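Long-range contacts in citrate synthase (Pyrobaculum aerophilum, PDB 2IBP), which probably catalyses the condensation of oxaloacetate with acetyl-CoA and water to citrate and CoA, the entry step of the tricarboxylic acid cycle: residues Q16-G20 / R392-I396; S35-I39 / A212-V216; V162-R167 / F187-G193; V273-T277 / V330-F336. All coordinates share one frame. Numbering follows the deposited sequence.

Contact 1 of 4, residues Q16-G20 / R392-I396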
loop_
_atom_site.group_PDB
_atom_site.type_symbol
_atom_site.label_atom_id
_atom_site.label_comp_id
_atom_site.label_asym_id
_atom_site.label_seq_id
_atom_site.Cartn_x
_atom_site.Cartn_y
_atom_site.Cartn_z
ATOM N N GLN A 16 10.150 -23.305 8.100
ATOM C CA GLN A 16 9.538 -24.403 7.382
ATOM C C GLN A 16 8.054 -24.458 7.689
ATOM O O GLN A 16 7.589 -23.945 8.705
ATOM C CB GLN A 16 10.264 -25.733 7.613
ATOM C CG GLN A 16 10.790 -25.947 9.005
ATOM C CD GLN A 16 11.673 -27.176 9.105
ATOM O OE1 GLN A 16 11.650 -28.049 8.235
ATOM N NE2 GLN A 16 12.461 -27.247 10.167
ATOM N N SER A 17 7.296 -25.003 6.751
ATOM C CA SER A 17 5.866 -25.051 6.910
ATOM C C SER A 17 5.320 -26.229 6.147
ATOM O O SER A 17 6.010 -26.829 5.314
ATOM C CB SER A 17 5.232 -23.757 6.369
ATOM O OG SER A 17 5.104 -23.819 4.962
ATOM N N PRO A 18 4.078 -26.601 6.456
ATOM C CA PRO A 18 3.450 -27.692 5.730
ATOM C C PRO A 18 3.404 -27.484 4.220
ATOM O O PRO A 18 3.309 -28.455 3.478
ATOM C CB PRO A 18 2.027 -27.697 6.298
ATOM C CG PRO A 18 2.178 -27.182 7.658
ATOM C CD PRO A 18 3.241 -26.129 7.569
ATOM N N CYS A 19 3.488 -26.231 3.773
ATOM C CA CYS A 19 3.360 -25.894 2.354
ATOM C C CYS A 19 4.700 -25.634 1.669
ATOM O O CYS A 19 4.746 -25.412 0.455
ATOM C CB CYS A 19 2.502 -24.633 2.232
ATOM S SG CYS A 19 0.935 -24.723 3.133
ATOM N N GLY A 20 5.777 -25.642 2.452
ATOM C CA GLY A 20 7.114 -25.380 1.940
ATOM C C GLY A 20 7.853 -24.307 2.727
ATOM O O GLY A 20 7.370 -23.820 3.752
ATOM N N ARG A 392 1.316 -16.436 -0.987
ATOM C CA ARG A 392 0.348 -17.210 -0.243
ATOM C C ARG A 392 0.812 -17.405 1.173
ATOM O O ARG A 392 1.927 -17.035 1.540
ATOM C CB ARG A 392 0.077 -18.543 -0.928
ATOM C CG ARG A 392 1.231 -19.487 -0.973
ATOM C CD ARG A 392 0.891 -20.668 -1.879
ATOM N NE ARG A 392 1.975 -21.643 -1.955
ATOM C CZ ARG A 392 2.000 -22.805 -1.306
ATOM N NH1 ARG A 392 0.982 -23.181 -0.536
ATOM N NH2 ARG A 392 3.044 -23.609 -1.454
ATOM N N ALA A 393 -0.092 -17.919 1.995
ATOM C CA ALA A 393 0.226 -18.216 3.375
ATOM C C ALA A 393 -0.122 -19.675 3.548
ATOM O O ALA A 393 -0.928 -20.227 2.802
ATOM C CB ALA A 393 -0.576 -17.356 4.331
ATOM N N CYS A 394 0.505 -20.300 4.527
ATOM C CA CYS A 394 0.281 -21.712 4.803
ATOM C C CYS A 394 -0.531 -21.864 6.073
ATOM O O CYS A 394 -0.125 -21.409 7.126
ATOM C CB CYS A 394 1.623 -22.416 4.969
ATOM S SG CYS A 394 1.392 -24.209 5.073
ATOM N N TYR A 395 -1.697 -22.485 5.964
ATOM C CA TYR A 395 -2.540 -22.663 7.130
ATOM C C TYR A 395 -2.030 -23.731 8.078
ATOM O O TYR A 395 -1.670 -24.853 7.665
ATOM C CB TYR A 395 -3.971 -23.009 6.717
ATOM C CG TYR A 395 -4.924 -23.148 7.866
ATOM C CD1 TYR A 395 -5.533 -22.032 8.431
ATOM C CD2 TYR A 395 -5.308 -24.405 8.333
ATOM C CE1 TYR A 395 -6.474 -22.148 9.436
ATOM C CE2 TYR A 395 -6.230 -24.533 9.357
ATOM C CZ TYR A 395 -6.831 -23.398 9.896
ATOM O OH TYR A 395 -7.751 -23.484 10.917
ATOM N N ILE A 396 -1.980 -23.343 9.343
ATOM C CA ILE A 396 -1.650 -24.235 10.442
ATOM C C ILE A 396 -2.706 -24.018 11.517
ATOM O O ILE A 396 -2.848 -22.933 12.082
ATOM C CB ILE A 396 -0.254 -23.989 11.011
ATOM C CG1 ILE A 396 0.810 -24.151 9.918
ATOM C CG2 ILE A 396 -0.019 -24.954 12.172
ATOM C CD1 ILE A 396 2.248 -24.045 10.423
#
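What stands out here is a covalent bond joining residues almost a whole chain apart: Cys19 SG and Cys394 SG sit 2.1 Å from each other, a disulfide with a chi3 of 75°. Cys19 lies in a type I beta turn from Ser17 to Gly20, between two short strands. Cys394 lies in strand 392-395, close to the C-terminus. Ser17 stiffens the turn: its OG accepts from Cys19 N at 3.1 Å, an ST turn, and donates to Gly20 O at 2.6 Å. At its backbone angles, Gly20 has no room for a side chain.

Pro18 covers one flank of the bridge. Its CD lies 3.7 Å from Cys394 SG and also 3.7 Å from Ile396 CD1. On the Arg392 side, NH2 of that arginine reaches Cys19 O at 3.1 Å in a weak hydrogen bond, while its NE binds Asp28 O of the second subunit. Strand 392-395 pairs in parallel with a strand of that subunit, so the C-terminal tail is held by its partner as well as by the disulfide.

Oxidation of the two thiols closes residues 19 to 394 of each chain into a covalent ring, with the two termini as short tails. In this homodimer the two rings are interlinked as a catenane, and the subunits cannot come apart, even if they unfold, unless a covalent bond breaks.

Contact 2 of 4, residues S35-I39 / A212-V216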
loop_
_atom_site.group_PDB
_atom_site.type_symbol
_atom_site.label_atom_id
_atom_site.label_comp_id
_atom_site.label_asym_id
_atom_site.label_seq_id
_atom_site.Cartn_x
_atom_site.Cartn_y
_atom_site.Cartn_z
ATOM N N SER A 35 16.755 -1.380 -14.171
ATOM C CA SER A 35 17.853 -0.541 -14.621
ATOM C C SER A 35 17.820 0.823 -13.927
ATOM O O SER A 35 18.586 1.708 -14.284
ATOM C CB SER A 35 17.808 -0.374 -16.136
ATOM O OG SER A 35 16.648 0.317 -16.542
ATOM N N ILE A 36 17.068 0.939 -12.833
ATOM C CA ILE A 36 16.878 2.224 -12.170
ATOM C C ILE A 36 18.050 2.636 -11.303
ATOM O O ILE A 36 18.601 3.708 -11.493
ATOM C CB ILE A 36 15.554 2.282 -11.376
ATOM C CG1 ILE A 36 14.385 2.076 -12.345
ATOM C CG2 ILE A 36 15.413 3.632 -10.675
ATOM C CD1 ILE A 36 13.013 1.947 -11.705
ATOM N N SER A 37 18.417 1.793 -10.346
ATOM C CA SER A 37 19.548 2.110 -9.481
ATOM C C SER A 37 20.256 0.842 -9.057
ATOM O O SER A 37 19.697 -0.254 -9.125
ATOM C CB SER A 37 19.106 2.897 -8.241
ATOM O OG SER A 37 18.241 2.104 -7.418
ATOM N N ASP A 38 21.495 0.999 -8.621
ATOM C CA ASP A 38 22.288 -0.129 -8.191
ATOM C C ASP A 38 23.200 0.326 -7.093
ATOM O O ASP A 38 23.650 1.465 -7.103
ATOM C CB ASP A 38 23.143 -0.662 -9.339
ATOM C CG ASP A 38 23.750 -2.027 -9.038
ATOM O OD1 ASP A 38 23.132 -2.808 -8.279
ATOM O OD2 ASP A 38 24.842 -2.332 -9.560
ATOM N N ILE A 39 23.445 -0.570 -6.145
ATOM C CA ILE A 39 24.360 -0.289 -5.055
ATOM C C ILE A 39 25.426 -1.353 -4.993
ATOM O O ILE A 39 25.117 -2.550 -5.081
ATOM C CB ILE A 39 23.654 -0.336 -3.703
ATOM C CG1 ILE A 39 22.562 0.725 -3.611
ATOM C CG2 ILE A 39 24.665 -0.156 -2.564
ATOM C CD1 ILE A 39 21.609 0.480 -2.465
ATOM N N ALA A 212 16.700 9.943 -4.079
ATOM C CA ALA A 212 15.747 9.702 -5.163
ATOM C C ALA A 212 15.386 8.240 -5.398
ATOM O O ALA A 212 14.231 7.939 -5.748
ATOM C CB ALA A 212 16.224 10.354 -6.434
ATOM N N ASP A 213 16.365 7.348 -5.268
ATOM C CA ASP A 213 16.078 5.912 -5.358
ATOM C C ASP A 213 17.133 5.135 -4.612
ATOM O O ASP A 213 18.268 5.600 -4.460
ATOM C CB ASP A 213 15.990 5.399 -6.791
ATOM C CG ASP A 213 15.228 4.084 -6.868
ATOM O OD1 ASP A 213 14.094 4.044 -6.348
ATOM O OD2 ASP A 213 15.763 3.079 -7.393
ATOM N N HIS A 214 16.761 3.969 -4.098
ATOM C CA HIS A 214 17.719 3.162 -3.386
ATOM C C HIS A 214 17.214 1.735 -3.349
ATOM O O HIS A 214 16.669 1.291 -2.348
ATOM C CB HIS A 214 17.956 3.751 -1.993
ATOM C CG HIS A 214 19.347 3.546 -1.472
ATOM N ND1 HIS A 214 19.629 2.746 -0.386
ATOM C CD2 HIS A 214 20.545 3.978 -1.938
ATOM C CE1 HIS A 214 20.934 2.752 -0.165
ATOM N NE2 HIS A 214 21.510 3.508 -1.080
ATOM N N GLU A 215 17.298 1.098 -4.516
ATOM C CA GLU A 215 16.833 -0.265 -4.715
ATOM C C GLU A 215 15.369 -0.454 -4.310
ATOM O O GLU A 215 14.543 0.356 -4.716
ATOM C CB GLU A 215 17.816 -1.280 -4.139
ATOM C CG GLU A 215 19.149 -1.188 -4.916
ATOM C CD GLU A 215 20.200 -2.203 -4.524
ATOM O OE1 GLU A 215 20.129 -2.799 -3.423
ATOM O OE2 GLU A 215 21.147 -2.351 -5.320
ATOM N N VAL A 216 15.025 -1.530 -3.594
ATOM C CA VAL A 216 13.612 -1.833 -3.364
ATOM C C VAL A 216 13.220 -2.056 -1.904
ATOM O O VAL A 216 12.972 -3.203 -1.471
ATOM C CB VAL A 216 13.143 -3.056 -4.202
ATOM C CG1 VAL A 216 11.612 -3.123 -4.191
ATOM C CG2 VAL A 216 13.635 -2.952 -5.633
HETATM O O HOH W 1 19.624 -2.959 -8.070
HETATM O O HOH W 2 23.143 -4.047 -4.042
#
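Asp213 opens the polar part of the segment 212-216, which runs between helices 198-210 and 218-227. Its OD2 accepts from Ser37 OG at 2.7 Å and also from His378 NE2 of helix 363-382. Next comes His214, whose CA-to-CB bond points away; even so, its ring carries Ile39 CD1 over one face in a CH-pi contact, 3.4 Å from the centroid. NE2 of this ring is bonded to Tyr292 OH, and its side chain is about 4 Å from that of His289, a predicted active-site residue. Glu215, with positive phi, gives its backbone N to Ser37 OG at 3.2 Å. Its OE2 takes Ile39 N at 3.0 Å, and two waters link the same oxygen to Ser37 O and Ile39 O. The nearby Asp38 carboxylate instead binds His399 of the second subunit through OD2.

Three donors converging on Glu215 OE2, and a serine hydroxyl that both gives and accepts, imply a directional join between the strand 37-40 and a loop bordering the probable active site.

Contact 3 of 4, residues V162-R167 / F187-G193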
loop_
_atom_site.group_PDB
_atom_site.type_symbol
_atom_site.label_atom_id
_atom_site.label_comp_id
_atom_site.label_asym_id
_atom_site.label_seq_id
_atom_site.Cartn_x
_atom_site.Cartn_y
_atom_site.Cartn_z
ATOM N N VAL A 162 3.383 18.703 1.007
ATOM C CA VAL A 162 4.133 18.837 2.249
ATOM C C VAL A 162 4.075 20.256 2.798
ATOM O O VAL A 162 3.762 20.477 3.973
ATOM C CB VAL A 162 5.579 18.363 2.054
ATOM C CG1 VAL A 162 6.424 18.628 3.314
ATOM C CG2 VAL A 162 5.611 16.881 1.644
ATOM N N ALA A 163 4.426 21.226 1.954
ATOM C CA ALA A 163 4.457 22.624 2.362
ATOM C C ALA A 163 3.086 23.150 2.782
ATOM O O ALA A 163 2.970 23.850 3.796
ATOM C CB ALA A 163 5.036 23.493 1.248
ATOM N N TYR A 164 2.028 22.789 2.041
ATOM C CA TYR A 164 0.690 23.260 2.383
ATOM C C TYR A 164 0.273 22.712 3.738
ATOM O O TYR A 164 -0.266 23.426 4.564
ATOM C CB TYR A 164 -0.323 22.822 1.341
ATOM C CG TYR A 164 -0.367 23.661 0.083
ATOM C CD1 TYR A 164 0.664 24.525 -0.243
ATOM C CD2 TYR A 164 -1.394 23.494 -0.844
ATOM C CE1 TYR A 164 0.621 25.297 -1.404
ATOM C CE2 TYR A 164 -1.424 24.232 -2.024
ATOM C CZ TYR A 164 -0.400 25.123 -2.300
ATOM O OH TYR A 164 -0.390 25.846 -3.485
ATOM N N HIS A 165 0.618 21.457 3.988
ATOM C CA HIS A 165 0.298 20.889 5.278
ATOM C C HIS A 165 1.054 21.632 6.370
ATOM O O HIS A 165 0.482 21.974 7.415
ATOM C CB HIS A 165 0.631 19.422 5.340
ATOM C CG HIS A 165 0.154 18.784 6.596
ATOM N ND1 HIS A 165 0.930 18.733 7.729
ATOM C CD2 HIS A 165 -1.068 18.318 6.948
ATOM C CE1 HIS A 165 0.232 18.185 8.710
ATOM N NE2 HIS A 165 -0.985 17.930 8.264
ATOM N N TYR A 166 2.340 21.883 6.138
ATOM C CA TYR A 166 3.138 22.616 7.122
ATOM C C TYR A 166 2.473 23.943 7.458
ATOM O O TYR A 166 2.272 24.262 8.622
ATOM C CB TYR A 166 4.564 22.821 6.654
ATOM C CG TYR A 166 5.333 23.746 7.557
ATOM C CD1 TYR A 166 5.723 23.332 8.818
ATOM C CD2 TYR A 166 5.596 25.059 7.181
ATOM C CE1 TYR A 166 6.374 24.193 9.677
ATOM C CE2 TYR A 166 6.288 25.910 8.013
ATOM C CZ TYR A 166 6.645 25.485 9.268
ATOM O OH TYR A 166 7.322 26.360 10.106
ATOM N N ARG A 167 2.146 24.715 6.433
ATOM C CA ARG A 167 1.512 26.016 6.621
ATOM C C ARG A 167 0.207 25.890 7.390
ATOM O O ARG A 167 -0.015 26.609 8.356
ATOM C CB ARG A 167 1.253 26.669 5.268
ATOM C CG ARG A 167 2.500 26.903 4.444
ATOM C CD ARG A 167 3.421 27.940 5.035
ATOM N NE ARG A 167 2.811 29.274 5.077
ATOM C CZ ARG A 167 3.483 30.356 5.455
ATOM N NH1 ARG A 167 4.762 30.259 5.793
ATOM N NH2 ARG A 167 2.880 31.524 5.479
ATOM N N PHE A 187 10.224 24.737 -2.784
ATOM C CA PHE A 187 9.739 24.054 -1.586
ATOM C C PHE A 187 10.007 24.902 -0.345
ATOM O O PHE A 187 9.125 25.121 0.475
ATOM C CB PHE A 187 10.389 22.692 -1.429
ATOM C CG PHE A 187 10.113 22.057 -0.099
ATOM C CD1 PHE A 187 8.831 21.689 0.251
ATOM C CD2 PHE A 187 11.138 21.880 0.817
ATOM C CE1 PHE A 187 8.566 21.136 1.485
ATOM C CE2 PHE A 187 10.877 21.296 2.055
ATOM C CZ PHE A 187 9.587 20.939 2.385
ATOM N N LEU A 188 11.222 25.413 -0.226
ATOM C CA LEU A 188 11.550 26.239 0.939
ATOM C C LEU A 188 10.733 27.522 0.963
ATOM O O LEU A 188 10.326 27.999 2.015
ATOM C CB LEU A 188 13.042 26.540 1.008
ATOM C CG LEU A 188 13.939 25.339 1.293
ATOM C CD1 LEU A 188 15.405 25.758 1.273
ATOM C CD2 LEU A 188 13.558 24.658 2.617
ATOM N N TYR A 189 10.511 28.104 -0.211
ATOM C CA TYR A 189 9.654 29.278 -0.315
ATOM C C TYR A 189 8.217 28.954 0.154
ATOM O O TYR A 189 7.615 29.707 0.917
ATOM C CB TYR A 189 9.661 29.778 -1.767
ATOM C CG TYR A 189 8.575 30.766 -2.064
ATOM C CD1 TYR A 189 8.615 32.055 -1.564
ATOM C CD2 TYR A 189 7.477 30.389 -2.821
ATOM C CE1 TYR A 189 7.588 32.934 -1.800
ATOM C CE2 TYR A 189 6.448 31.259 -3.068
ATOM C CZ TYR A 189 6.504 32.535 -2.560
ATOM O OH TYR A 189 5.468 33.392 -2.820
ATOM N N MET A 190 7.686 27.808 -0.267
ATOM C CA MET A 190 6.342 27.424 0.136
ATOM C C MET A 190 6.248 27.091 1.624
ATOM O O MET A 190 5.214 27.300 2.247
ATOM C CB MET A 190 5.856 26.246 -0.699
ATOM C CG MET A 190 5.647 26.568 -2.164
ATOM S SD MET A 190 4.780 25.231 -2.998
ATOM C CE MET A 190 5.950 23.916 -2.716
ATOM N N MET A 191 7.342 26.590 2.193
ATOM C CA MET A 191 7.358 26.269 3.614
ATOM C C MET A 191 7.370 27.533 4.443
ATOM O O MET A 191 6.564 27.686 5.353
ATOM C CB MET A 191 8.595 25.463 3.985
ATOM C CG MET A 191 8.582 24.031 3.510
ATOM S SD MET A 191 7.473 23.012 4.516
ATOM C CE MET A 191 8.401 22.934 6.060
ATOM N N PHE A 192 8.261 28.458 4.100
ATOM C CA PHE A 192 8.503 29.600 4.962
ATOM C C PHE A 192 8.089 30.983 4.456
ATOM O O PHE A 192 8.123 31.942 5.222
ATOM C CB PHE A 192 9.953 29.592 5.387
ATOM C CG PHE A 192 10.383 28.294 6.005
ATOM C CD1 PHE A 192 9.758 27.807 7.142
ATOM C CD2 PHE A 192 11.402 27.552 5.450
ATOM C CE1 PHE A 192 10.156 26.607 7.703
ATOM C CE2 PHE A 192 11.828 26.372 6.033
ATOM C CZ PHE A 192 11.191 25.894 7.159
ATOM N N GLY A 193 7.651 31.074 3.205
ATOM C CA GLY A 193 7.113 32.316 2.660
ATOM C C GLY A 193 8.127 33.355 2.238
ATOM O O GLY A 193 7.777 34.514 2.010
#
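Two alpha-helices of this mainly helical fold pack nearly parallel here: the short segments of helix 141-169 and helix 183-192 have axes 8.3 Å apart, with a crossing angle of -17°. Met191 is the residue most buried by the pairing. Its CA-to-CB bond points away, but three successive m rotamers curl the thioether back, so that CE lies over the Tyr166 ring, 3.8 Å from its centroid. SD, oblique at 4.5 Å from that centroid, completes a Met-aromatic contact.

Ala163 is what lets the backbones come so close, 4.8 Å between its CA and that of Met191; its CB meets Met190 CB at 3.5 Å. Tyr166 reaches past the methionine to Phe192, CE2 to CE1 3.9 Å, and on its own account sits edge-to-face with Tyr362. Val162 and Phe187 both continue the packing onto helix 363-382.

Arg167 ties off the C-terminal end of the shorter helix. With NE held by Glu173 O, its NH1 donates to Met191 O at 3.2 Å.

Contact 4 of 4, residues V273-T277 / V330-F336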
loop_
_atom_site.group_PDB
_atom_site.type_symbol
_atom_site.label_atom_id
_atom_site.label_comp_id
_atom_site.label_asym_id
_atom_site.label_seq_id
_atom_site.Cartn_x
_atom_site.Cartn_y
_atom_site.Cartn_z
ATOM N N VAL A 273 31.277 5.986 21.572
ATOM C CA VAL A 273 31.678 5.017 20.563
ATOM C C VAL A 273 32.256 3.748 21.198
ATOM O O VAL A 273 32.006 2.641 20.726
ATOM C CB VAL A 273 32.644 5.633 19.548
ATOM C CG1 VAL A 273 33.242 4.549 18.642
ATOM C CG2 VAL A 273 31.920 6.733 18.742
ATOM N N GLU A 274 33.021 3.897 22.273
ATOM C CA GLU A 274 33.531 2.730 22.992
ATOM C C GLU A 274 32.379 1.891 23.545
ATOM O O GLU A 274 32.412 0.661 23.471
ATOM C CB GLU A 274 34.474 3.167 24.119
ATOM C CG GLU A 274 34.814 2.064 25.119
ATOM C CD GLU A 274 35.916 2.462 26.096
ATOM O OE1 GLU A 274 36.932 3.051 25.653
ATOM O OE2 GLU A 274 35.789 2.137 27.298
ATOM N N ALA A 275 31.367 2.553 24.108
ATOM C CA ALA A 275 30.211 1.869 24.672
ATOM C C ALA A 275 29.460 1.082 23.603
ATOM O O ALA A 275 28.869 0.046 23.892
ATOM C CB ALA A 275 29.268 2.863 25.324
ATOM N N ALA A 276 29.478 1.589 22.371
ATOM C CA ALA A 276 28.773 0.943 21.265
ATOM C C ALA A 276 29.448 -0.351 20.817
ATOM O O ALA A 276 28.843 -1.147 20.097
ATOM C CB ALA A 276 28.646 1.914 20.086
ATOM N N THR A 277 30.698 -0.561 21.225
ATOM C CA THR A 277 31.418 -1.784 20.869
ATOM C C THR A 277 31.153 -2.927 21.859
ATOM O O THR A 277 31.800 -3.975 21.784
ATOM C CB THR A 277 32.933 -1.541 20.781
ATOM O OG1 THR A 277 33.464 -1.282 22.087
ATOM C CG2 THR A 277 33.234 -0.369 19.857
ATOM N N VAL A 330 34.336 6.710 15.347
ATOM C CA VAL A 330 33.870 5.520 14.641
ATOM C C VAL A 330 34.883 5.082 13.573
ATOM O O VAL A 330 35.198 3.895 13.453
ATOM C CB VAL A 330 32.498 5.748 13.977
ATOM C CG1 VAL A 330 32.241 4.689 12.891
ATOM C CG2 VAL A 330 31.399 5.787 15.017
ATOM N N LEU A 331 35.421 6.047 12.835
ATOM C CA LEU A 331 36.357 5.743 11.751
ATOM C C LEU A 331 37.745 5.301 12.227
ATOM O O LEU A 331 38.472 4.629 11.490
ATOM C CB LEU A 331 36.492 6.949 10.816
ATOM C CG LEU A 331 35.227 7.373 10.063
ATOM C CD1 LEU A 331 35.505 8.618 9.229
ATOM C CD2 LEU A 331 34.726 6.240 9.180
ATOM N N SER A 332 38.110 5.672 13.451
ATOM C CA SER A 332 39.429 5.337 14.000
ATOM C C SER A 332 39.404 4.119 14.918
ATOM O O SER A 332 40.453 3.619 15.318
ATOM C CB SER A 332 39.992 6.528 14.775
ATOM O OG SER A 332 39.202 6.821 15.921
ATOM N N HIS A 333 38.212 3.655 15.272
ATOM C CA HIS A 333 38.070 2.518 16.173
ATOM C C HIS A 333 38.114 1.255 15.319
ATOM O O HIS A 333 37.228 1.042 14.493
ATOM C CB HIS A 333 36.736 2.599 16.910
ATOM C CG HIS A 333 36.686 1.792 18.171
ATOM N ND1 HIS A 333 36.528 2.369 19.414
ATOM C CD2 HIS A 333 36.830 0.463 18.388
ATOM C CE1 HIS A 333 36.531 1.423 20.338
ATOM N NE2 HIS A 333 36.720 0.259 19.742
ATOM N N PRO A 334 39.093 0.370 15.575
ATOM C CA PRO A 334 39.276 -0.838 14.761
ATOM C C PRO A 334 38.009 -1.682 14.666
ATOM O O PRO A 334 37.692 -2.220 13.603
ATOM C CB PRO A 334 40.379 -1.605 15.507
ATOM C CG PRO A 334 40.369 -1.052 16.904
ATOM C CD PRO A 334 39.988 0.385 16.748
ATOM N N TYR A 335 37.299 -1.783 15.781
ATOM C CA TYR A 335 36.060 -2.542 15.861
ATOM C C TYR A 335 35.116 -2.262 14.701
ATOM O O TYR A 335 34.641 -3.179 14.043
ATOM C CB TYR A 335 35.338 -2.186 17.148
ATOM C CG TYR A 335 34.018 -2.874 17.330
ATOM C CD1 TYR A 335 32.834 -2.258 16.942
ATOM C CD2 TYR A 335 33.939 -4.129 17.928
ATOM C CE1 TYR A 335 31.607 -2.874 17.126
ATOM C CE2 TYR A 335 32.713 -4.752 18.123
ATOM C CZ TYR A 335 31.551 -4.119 17.723
ATOM O OH TYR A 335 30.328 -4.723 17.899
ATOM N N PHE A 336 34.826 -0.987 14.474
ATOM C CA PHE A 336 33.886 -0.605 13.423
ATOM C C PHE A 336 34.433 -0.902 12.039
ATOM O O PHE A 336 33.711 -1.405 11.178
ATOM C CB PHE A 336 33.493 0.868 13.573
ATOM C CG PHE A 336 32.741 1.156 14.838
ATOM C CD1 PHE A 336 33.422 1.427 16.015
ATOM C CD2 PHE A 336 31.365 1.074 14.879
ATOM C CE1 PHE A 336 32.732 1.661 17.186
ATOM C CE2 PHE A 336 30.671 1.313 16.051
ATOM C CZ PHE A 336 31.359 1.591 17.209
#
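The C-terminal part of helix 269-276 and the residue after it pack against the junction where helix 319-332 gives way to helix 334-338, probably in the smaller domain of the citrate synthase fold. His333 is the break itself, leaving the first helix and standing at the N-cap position of the next, just before Pro334.

Thr277 is the wedge. In its p rotamer, OG1 turns back to donate to Glu274 O at 2.6 Å within its own segment, which leaves the methyl for the other side. There CG2 lies over the His333 ring, 3.9 Å from the centroid, while CB stands over the Tyr335 ring at 3.8 Å, only 9° off its normal. Both rings reach the threonine on t rotamers, from CA-to-CB bonds that point toward the segment 273-277.

Phe336 takes the m rotamer instead. Its CB leaves sideways, but the ring swings in against this part of the chain, with Ala276 CB near the ring plane, 4.0 Å from CZ, and Leu284 of a nearby loop also against it. Val273, a t rotamer, spreads its two methyls: CG2 meets Val330 CG2 at 3.9 Å, and CG1 approaches Phe336 CE1 to 3.3 Å.

Contact 3 is the buried one and contact 1 the surface one, on opposite sides of the chain's centre with centres 49 Å apart; contacts 2 and 4 are partly buried, and contact 2 is the nearest to the middle of the chain. Contacts 2 and 3 share a neighbour, helix 363-382. Contacts 1 and 2 both face the second subunit, whose Tyr395 and Ile396, members of its own copy of contact 1, pack on Asp38 and Ser35. Chemistry follows place: a covalent bridge outside, hydrogen bonds and waters beside the probable active site, mostly sulfur, aromatic and apolar packing, with one arginine hydrogen bond, between helices, and apolar and CH-pi packing alone between the segments of contact 4.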